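Local structure of putative curved DNA-binding protein (Chaetomium thermophilum var. thermophilum DSM 1495, 4IPA) at residues T129-T134 and I359-W365. The protein is an Arx1 of the peptidase M24 (methionine aminopeptidase-like) family associated with ribosome biogenesis, and may bind DNA. Residues are numbered along the deposited sequence; the frame is centred on the assembly and turned at random.
Sequences TIVCDT and IGGPPAW
Ile-359 meets Thr-129 through methyl groups alone, CG2 against CG2 at 4.5 Å, beside Ala-33 of helix 23-46, while the Thr-129 hydroxyl is hydrogen-bonded to Ser-36. Ile-359 and Gly-360 together face Thr-348 as a classic beta bulge; the chain turns a corner at Ile-359, and strand 355-360 ends after Gly-360. Beyond it the backbone passes against the side chain of Val-131, which points toward it and whose CG1, anti to the carbonyl carbon, rests on the bare main chain, 3.5 Å from Gly-361 N. That same N-H is hydrogen-bonded to Glu-37, so the methyl packs beside a polar group that is already satisfied. The two antiparallel sheets of this methionine aminopeptidase-like, or pita-bread, fold come together here: strand 127-136 of one meets strand 342-352 of the other through Cys-132 and Leu-346, and segment 359-365 packs alongside this junction, running in nearly the direction of 129-134, 8° apart end to end. Next, Pro-362 lays its CB 3.6 Å from Asp-133 CB, with its CG lying 3.7 Å from the carbonyl oxygen of Cys-132. Pro-363 crosses the aspartate at about a right angle and brings CD to 3.4 Å from Asp-133 OD2. The other carboxylate oxygen is taken by Trp-365: NE1 donates to the syn lone pair of Asp-133 OD1 over 2.9 Å, the acceptor lying close to the indole plane and the N-H···O angle being 154°. Carboxylate and indole planes are turned 31° apart, and the six-membered ring reaches on past the aspartate, CZ2 lying 3.6 Å from Thr-134 O, while the indole also meets the ring of Phe-154.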
loop_
_atom_site.group_PDB
_atom_site.type_symbol
_atom_site.label_atom_id
_atom_site.label_comp_id
_atom_site.label_asym_id
_atom_site.label_seq_id
_atom_site.Cartn_x
_atom_site.Cartn_y
_atom_site.Cartn_z
ATOM N N THR A 129 -9.357 -4.257 0.695
ATOM C CA THR A 129 -8.463 -3.925 -0.401
ATOM C C THR A 129 -7.775 -2.629 -0.026
ATOM O O THR A 129 -8.439 -1.660 0.322
ATOM C CB THR A 129 -9.240 -3.667 -1.711
ATOM O OG1 THR A 129 -10.176 -2.608 -1.483
ATOM C CG2 THR A 129 -10.004 -4.921 -2.148
ATOM N N ILE A 130 -6.453 -2.612 -0.088
ATOM C CA ILE A 130 -5.699 -1.387 0.127
ATOM C C ILE A 130 -5.068 -0.978 -1.208
ATOM O O ILE A 130 -4.570 -1.834 -1.948
ATOM C CB ILE A 130 -4.621 -1.573 1.227
ATOM C CG1 ILE A 130 -5.274 -2.052 2.528
ATOM C CG2 ILE A 130 -3.855 -0.266 1.474
ATOM C CD1 ILE A 130 -4.295 -2.292 3.672
ATOM N N VAL A 131 -5.131 0.314 -1.535
ATOM C CA VAL A 131 -4.549 0.825 -2.774
ATOM C C VAL A 131 -3.631 1.997 -2.470
ATOM O O VAL A 131 -3.870 2.743 -1.525
ATOM C CB VAL A 131 -5.633 1.325 -3.789
ATOM C CG1 VAL A 131 -6.555 0.209 -4.206
ATOM C CG2 VAL A 131 -6.445 2.472 -3.205
ATOM N N CYS A 132 -2.586 2.154 -3.274
ATOM C CA CYS A 132 -1.717 3.318 -3.181
ATOM C C CYS A 132 -1.267 3.716 -4.579
ATOM O O CYS A 132 -0.701 2.894 -5.307
ATOM C CB CYS A 132 -0.485 3.052 -2.307
ATOM S SG CYS A 132 0.691 4.480 -2.188
ATOM N N ASP A 133 -1.531 4.973 -4.936
ATOM C CA ASP A 133 -1.024 5.575 -6.163
ATOM C C ASP A 133 -0.051 6.681 -5.738
ATOM O O ASP A 133 -0.172 7.251 -4.647
ATOM C CB ASP A 133 -2.192 6.171 -6.986
ATOM C CG ASP A 133 -1.806 6.496 -8.453
ATOM O OD1 ASP A 133 -0.715 6.079 -8.912
ATOM O OD2 ASP A 133 -2.619 7.159 -9.155
ATOM N N THR A 134 0.921 6.971 -6.592
ATOM C CA THR A 134 1.711 8.177 -6.429
ATOM C C THR A 134 1.416 9.119 -7.601
ATOM O O THR A 134 1.500 8.727 -8.764
ATOM C CB THR A 134 3.209 7.873 -6.347
ATOM O OG1 THR A 134 3.461 7.049 -5.206
ATOM C CG2 THR A 134 4.019 9.174 -6.218
ATOM N N ILE A 359 -7.471 -6.898 -8.243
ATOM C CA ILE A 359 -8.810 -6.604 -7.754
ATOM C C ILE A 359 -8.960 -5.100 -7.572
ATOM O O ILE A 359 -9.955 -4.501 -7.974
ATOM C CB ILE A 359 -9.057 -7.264 -6.390
ATOM C CG1 ILE A 359 -8.584 -8.716 -6.403
ATOM C CG2 ILE A 359 -10.518 -7.155 -5.990
ATOM C CD1 ILE A 359 -8.612 -9.364 -5.015
ATOM N N GLY A 360 -7.950 -4.508 -6.947
ATOM C CA GLY A 360 -7.982 -3.107 -6.572
ATOM C C GLY A 360 -6.592 -2.511 -6.539
ATOM O O GLY A 360 -5.671 -3.034 -5.897
ATOM N N GLY A 361 -6.427 -1.411 -7.255
ATOM C CA GLY A 361 -5.149 -0.753 -7.287
ATOM C C GLY A 361 -5.284 0.583 -7.956
ATOM O O GLY A 361 -6.385 0.994 -8.324
ATOM N N PRO A 362 -4.150 1.258 -8.128
ATOM C CA PRO A 362 -4.024 2.564 -8.780
ATOM C C PRO A 362 -4.325 2.447 -10.267
ATOM O O PRO A 362 -4.195 1.354 -10.839
ATOM C CB PRO A 362 -2.549 2.911 -8.574
ATOM C CG PRO A 362 -1.873 1.552 -8.505
ATOM C CD PRO A 362 -2.844 0.702 -7.733
ATOM N N PRO A 363 -4.742 3.564 -10.886
ATOM C CA PRO A 363 -5.045 3.590 -12.316
ATOM C C PRO A 363 -3.760 3.468 -13.099
ATOM O O PRO A 363 -2.769 4.064 -12.705
ATOM C CB PRO A 363 -5.662 4.985 -12.518
ATOM C CG PRO A 363 -5.079 5.814 -11.433
ATOM C CD PRO A 363 -4.941 4.881 -10.253
ATOM N N ALA A 364 -3.777 2.693 -14.176
ATOM C CA ALA A 364 -2.614 2.514 -15.028
ATOM C C ALA A 364 -1.963 3.857 -15.373
ATOM O O ALA A 364 -2.647 4.840 -15.621
ATOM C CB ALA A 364 -3.018 1.774 -16.302
ATOM N N TRP A 365 -0.638 3.899 -15.368
ATOM C CA TRP A 365 0.069 5.110 -15.745
ATOM C C TRP A 365 0.270 5.177 -17.250
ATOM O O TRP A 365 0.631 4.188 -17.888
ATOM C CB TRP A 365 1.431 5.180 -15.060
ATOM C CG TRP A 365 1.353 5.429 -13.596
ATOM C CD1 TRP A 365 0.235 5.740 -12.867
ATOM C CD2 TRP A 365 2.441 5.383 -12.666
ATOM N NE1 TRP A 365 0.569 5.887 -11.542
ATOM C CE2 TRP A 365 1.917 5.677 -11.393
ATOM C CE3 TRP A 365 3.804 5.118 -12.787
ATOM C CZ2 TRP A 365 2.714 5.717 -10.245
ATOM C CZ3 TRP A 365 4.592 5.155 -11.649
ATOM C CH2 TRP A 365 4.044 5.447 -10.396
#